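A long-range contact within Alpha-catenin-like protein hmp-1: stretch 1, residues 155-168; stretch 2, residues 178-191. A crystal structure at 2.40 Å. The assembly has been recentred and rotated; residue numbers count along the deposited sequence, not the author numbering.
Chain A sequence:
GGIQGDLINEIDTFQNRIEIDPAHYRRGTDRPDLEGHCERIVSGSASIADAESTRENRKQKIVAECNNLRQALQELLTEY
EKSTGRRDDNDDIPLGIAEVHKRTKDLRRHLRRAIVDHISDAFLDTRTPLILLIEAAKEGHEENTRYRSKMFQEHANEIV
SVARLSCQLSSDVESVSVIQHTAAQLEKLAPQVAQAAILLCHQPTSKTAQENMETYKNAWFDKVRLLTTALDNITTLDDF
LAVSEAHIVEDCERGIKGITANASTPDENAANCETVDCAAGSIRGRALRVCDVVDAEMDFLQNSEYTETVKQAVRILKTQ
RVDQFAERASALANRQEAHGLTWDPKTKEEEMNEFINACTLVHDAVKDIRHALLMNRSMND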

# COMPACT_ATOMS: atom_id res chain seq x y z
N HIS A 155 13.19 4.01 -6.86
CA HIS A 155 11.88 4.49 -6.44
C HIS A 155 10.88 4.40 -7.59
O HIS A 155 9.73 4.02 -7.41
N ALA A 156 11.34 4.75 -8.79
CA ALA A 156 10.52 4.67 -10.00
C ALA A 156 10.13 3.22 -10.31
O ALA A 156 8.98 2.95 -10.64
N ASN A 157 11.09 2.30 -10.19
CA ASN A 157 10.81 0.89 -10.41
C ASN A 157 9.74 0.36 -9.46
O ASN A 157 8.90 -0.45 -9.85
N GLU A 158 9.77 0.82 -8.21
CA GLU A 158 8.82 0.36 -7.22
C GLU A 158 7.39 0.81 -7.54
O GLU A 158 6.48 -0.01 -7.59
N ILE A 159 7.20 2.11 -7.79
CA ILE A 159 5.84 2.61 -8.02
C ILE A 159 5.27 2.03 -9.31
O ILE A 159 4.07 1.83 -9.42
N VAL A 160 6.14 1.75 -10.28
CA VAL A 160 5.71 1.14 -11.53
C VAL A 160 5.25 -0.30 -11.28
O VAL A 160 4.16 -0.70 -11.69
N SER A 161 6.09 -1.06 -10.58
CA SER A 161 5.80 -2.45 -10.25
C SER A 161 4.54 -2.58 -9.40
O SER A 161 3.70 -3.44 -9.66
N VAL A 162 4.43 -1.74 -8.38
CA VAL A 162 3.27 -1.76 -7.49
C VAL A 162 1.98 -1.41 -8.24
O VAL A 162 0.94 -2.03 -8.02
N ALA A 163 2.06 -0.42 -9.12
CA ALA A 163 0.92 -0.03 -9.94
C ALA A 163 0.39 -1.21 -10.76
O ALA A 163 -0.82 -1.44 -10.82
N ARG A 164 1.30 -1.95 -11.38
CA ARG A 164 0.91 -3.09 -12.20
C ARG A 164 0.39 -4.24 -11.35
O ARG A 164 -0.51 -4.97 -11.78
N LEU A 165 0.94 -4.40 -10.16
CA LEU A 165 0.51 -5.44 -9.23
C LEU A 165 -0.93 -5.18 -8.77
O LEU A 165 -1.71 -6.10 -8.59
N SER A 166 -1.26 -3.90 -8.60
CA SER A 166 -2.58 -3.50 -8.13
C SER A 166 -3.70 -3.87 -9.11
O SER A 166 -4.82 -4.18 -8.70
N CYS A 167 -3.39 -3.83 -10.40
CA CYS A 167 -4.39 -4.02 -11.44
C CYS A 167 -5.04 -5.41 -11.40
O CYS A 167 -6.17 -5.58 -11.84
N GLN A 168 -4.32 -6.39 -10.86
CA GLN A 168 -4.82 -7.76 -10.78
C GLN A 168 -6.07 -7.87 -9.91
O GLN A 168 -6.86 -8.80 -10.07
N VAL A 178 -6.01 3.22 -17.49
CA VAL A 178 -5.28 4.45 -17.20
C VAL A 178 -4.03 4.17 -16.37
O VAL A 178 -2.95 4.69 -16.65
N ILE A 179 -4.18 3.33 -15.35
CA ILE A 179 -3.06 2.95 -14.48
C ILE A 179 -1.92 2.29 -15.25
O ILE A 179 -0.75 2.62 -15.04
N GLN A 180 -2.26 1.37 -16.14
CA GLN A 180 -1.25 0.65 -16.90
C GLN A 180 -0.53 1.56 -17.90
O GLN A 180 0.69 1.47 -18.05
N HIS A 181 -1.28 2.42 -18.58
CA HIS A 181 -0.68 3.37 -19.51
C HIS A 181 0.23 4.36 -18.78
O HIS A 181 1.35 4.65 -19.24
N THR A 182 -0.24 4.86 -17.65
CA THR A 182 0.52 5.81 -16.84
C THR A 182 1.79 5.17 -16.30
O THR A 182 2.85 5.79 -16.28
N ALA A 183 1.69 3.91 -15.88
CA ALA A 183 2.85 3.18 -15.37
C ALA A 183 3.92 3.01 -16.45
O ALA A 183 5.11 3.19 -16.19
N ALA A 184 3.49 2.67 -17.66
CA ALA A 184 4.41 2.51 -18.79
C ALA A 184 5.08 3.84 -19.16
O ALA A 184 6.24 3.86 -19.59
N GLN A 185 4.34 4.94 -19.02
CA GLN A 185 4.90 6.26 -19.31
C GLN A 185 5.93 6.67 -18.27
O GLN A 185 6.97 7.24 -18.61
N LEU A 186 5.66 6.38 -17.00
CA LEU A 186 6.60 6.66 -15.93
C LEU A 186 7.86 5.81 -16.07
O LEU A 186 8.97 6.29 -15.85
N GLU A 187 7.67 4.55 -16.45
CA GLU A 187 8.78 3.64 -16.68
C GLU A 187 9.69 4.16 -17.80
O GLU A 187 10.91 4.00 -17.76
N LYS A 188 9.07 4.79 -18.79
CA LYS A 188 9.77 5.39 -19.91
C LYS A 188 10.49 6.68 -19.49
O LYS A 188 11.65 6.91 -19.85
N LEU A 189 9.79 7.50 -18.73
CA LEU A 189 10.26 8.83 -18.35
C LEU A 189 11.39 8.82 -17.31
O LEU A 189 12.29 9.67 -17.36
N ALA A 190 11.34 7.86 -16.39
CA ALA A 190 12.27 7.79 -15.26
C ALA A 190 13.77 7.86 -15.63
O ALA A 190 14.50 8.64 -15.03
N PRO A 191 14.23 7.05 -16.59
CA PRO A 191 15.67 7.14 -16.87
C PRO A 191 16.04 8.46 -17.56
O PRO A 191 17.19 8.89 -17.49

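The most distinctive feature of this contact is a two-pronged salt bridge laid along the margin of a largely apolar contact in which alanines meet longer aliphatic side chains. Arg164 leaves its helix with CA-to-CB pointing sideways, yet its nearly extended chain (chi1 m, chi2 and chi3 t, chi4 158°) carries the guanidinium across to Glu187 on the facing helix. Glu187 points toward the first stretch and is itself extended, with chi1 and chi2 both t. The two charged groups meet end to end: Arg164 NH2 donates to Glu187 OE1 at 2.9 Å, and Arg164 NH1 donates to Glu187 OE2 at 3.1 Å, both with nearly straight N-H...O angles. OE1 lies at the edge of the guanidinium, near its plane, as such a paired arrangement requires.

The remaining guanidinium nitrogen is also satisfied. Arg164 NE donates to water 1 at 3.0 Å, and the same water donates to Gln180 O at 2.9 Å, so a single solvent molecule ties the arginine to the backbone of the second helix. On its way to Glu187 the arginine passes close to two alanines, with NE 4.3 Å from Ala183 CB and NH2 3.8 Å from Ala184 CA.

Beneath this polar margin the helices run nearly antiparallel, at 163°, and their axes approach to 9.3 Å. Small side chains at the interface accompany this spacing. Ala156 and Ala190 point toward each other, with Ala156 CB 3.6 Å from Ala190 CB, while Ala163 CB lies 4.2 Å from Ala183 CB. Between these alanine pairs, Val160 (chi1 t) points in and sets CG2 against the backbone of the opposing helix, 3.6 Å from Ala183 O and 3.9 Å from Glu187 N; the same methyl lies 4.2 Å from Leu186 CB. Here the CA atoms of Val160 and Ala183 come within 5.2 Å, a close approach that lets a valine methyl reach main-chain atoms.

Longer side chains extend the apolar surface. Ile159 starts sideways, but with chi1 p and chi2 t its CD1 comes to 4.2 Å from CD1 of Leu186, which points inward with chi1 m and chi2 t. Toward the C-terminal end of the first stretch, Ile179 (m, t) points in and places CG2 4.0 Å from Ala163 CB and 3.6 Å from Cys167 SG. Cys167, also directed inward with chi1 m, brings SG to 3.7 Å from Gln180 CG, so the sulfur packs against both an isoleucine methyl and the aliphatic part of a glutamine.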

# COMPACT_ATOMS: atom_id res chain seq x y z
CB HIS A 155 12.00 5.93 -5.93
CG HIS A 155 10.70 6.67 -5.84
ND1 HIS A 155 9.84 6.54 -4.78
CD2 HIS A 155 10.12 7.55 -6.69
CE1 HIS A 155 8.78 7.32 -4.97
NE2 HIS A 155 8.93 7.94 -6.13
CB ALA A 156 11.26 5.28 -11.18
CB ASN A 157 12.09 0.05 -10.23
CG ASN A 157 13.17 0.42 -11.22
OD1 ASN A 157 12.90 1.08 -12.23
ND2 ASN A 157 14.39 -0.01 -10.95
CB GLU A 158 9.21 0.85 -5.82
CG GLU A 158 8.38 0.24 -4.70
CD GLU A 158 8.81 0.71 -3.32
OE1 GLU A 158 9.76 1.52 -3.23
OE2 GLU A 158 8.20 0.27 -2.33
CB ILE A 159 5.77 4.16 -8.08
CG1 ILE A 159 6.65 4.72 -9.20
CG2 ILE A 159 6.15 4.76 -6.73
CD1 ILE A 159 6.37 6.18 -9.49
CB VAL A 160 6.82 1.16 -12.59
CG1 VAL A 160 6.52 0.17 -13.71
CG2 VAL A 160 7.00 2.57 -13.15
CB SER A 161 6.99 -3.07 -9.53
OG SER A 161 6.68 -4.37 -9.07
CB VAL A 162 3.47 -0.79 -6.30
CG1 VAL A 162 2.18 -0.63 -5.51
CG2 VAL A 162 4.59 -1.29 -5.40
CB ALA A 163 1.28 1.13 -10.86
CB ARG A 164 2.09 -3.55 -13.06
CG ARG A 164 2.43 -2.58 -14.19
CD ARG A 164 3.78 -2.87 -14.83
NE ARG A 164 4.00 -2.03 -16.00
CZ ARG A 164 5.19 -1.76 -16.52
NH1 ARG A 164 6.29 -2.25 -15.96
NH2 ARG A 164 5.29 -0.98 -17.59
CB LEU A 165 1.45 -5.53 -8.03
CG LEU A 165 1.18 -6.57 -6.94
CD1 LEU A 165 1.60 -7.95 -7.39
CD2 LEU A 165 1.87 -6.20 -5.63
CB SER A 166 -2.61 -1.99 -7.88
OG SER A 166 -1.66 -1.62 -6.89
CB CYS A 167 -3.76 -3.78 -12.82
SG CYS A 167 -3.29 -2.04 -13.09
CB GLN A 168 -3.75 -8.70 -10.23
CG GLN A 168 -2.37 -8.51 -10.81
CD GLN A 168 -1.38 -9.52 -10.27
OE1 GLN A 168 -1.77 -10.52 -9.66
NE2 GLN A 168 -0.09 -9.26 -10.48
CB VAL A 178 -6.17 5.47 -16.46
CG1 VAL A 178 -5.32 6.61 -15.88
CG2 VAL A 178 -7.24 6.01 -17.39
CB ILE A 179 -3.54 2.01 -13.36
CG1 ILE A 179 -4.47 2.76 -12.40
CG2 ILE A 179 -2.35 1.42 -12.60
CD1 ILE A 179 -5.20 1.87 -11.42
CB GLN A 180 -1.86 -0.55 -17.62
CG GLN A 180 -2.21 -1.69 -16.66
CD GLN A 180 -2.91 -2.84 -17.34
OE1 GLN A 180 -3.62 -2.66 -18.33
NE2 GLN A 180 -2.73 -4.04 -16.79
CB HIS A 181 -1.75 4.14 -20.29
CG HIS A 181 -2.48 3.30 -21.29
ND1 HIS A 181 -3.56 2.51 -20.96
CD2 HIS A 181 -2.29 3.13 -22.62
CE1 HIS A 181 -4.00 1.90 -22.04
NE2 HIS A 181 -3.25 2.25 -23.06
CB THR A 182 -0.33 6.35 -15.68
OG1 THR A 182 -1.56 6.87 -16.19
CG2 THR A 182 0.42 7.45 -14.93
CB ALA A 183 2.43 1.83 -14.82
CB ALA A 184 3.68 1.93 -19.99
CB GLN A 185 3.78 7.30 -19.40
CG GLN A 185 2.95 7.21 -20.66
CD GLN A 185 1.84 8.24 -20.72
OE1 GLN A 185 0.73 8.00 -20.24
NE2 GLN A 185 2.14 9.40 -21.30
CB LEU A 186 5.95 6.42 -14.56
CG LEU A 186 4.97 7.50 -14.11
CD1 LEU A 186 4.15 7.03 -12.92
CD2 LEU A 186 5.73 8.76 -13.76
CB GLU A 187 8.25 2.25 -17.03
CG GLU A 187 9.30 1.22 -17.36
CD GLU A 187 8.69 -0.14 -17.66
OE1 GLU A 187 7.87 -0.23 -18.60
OE2 GLU A 187 9.02 -1.11 -16.95
CB LYS A 188 8.79 5.66 -21.04
CG LYS A 188 9.34 6.40 -22.24
CD LYS A 188 8.24 6.62 -23.26
CE LYS A 188 7.48 5.32 -23.54
NZ LYS A 188 6.24 5.55 -24.33
CB LEU A 189 9.08 9.65 -17.82
CG LEU A 189 9.26 11.14 -17.55
CD1 LEU A 189 9.72 11.87 -18.80
CD2 LEU A 189 7.95 11.73 -17.03
CB ALA A 190 11.99 6.53 -14.44
CB PRO A 191 15.94 5.96 -17.81
CG PRO A 191 14.70 5.10 -17.76
CD PRO A 191 13.58 6.02 -17.43
O HOH W 1 2.31 -0.88 -18.13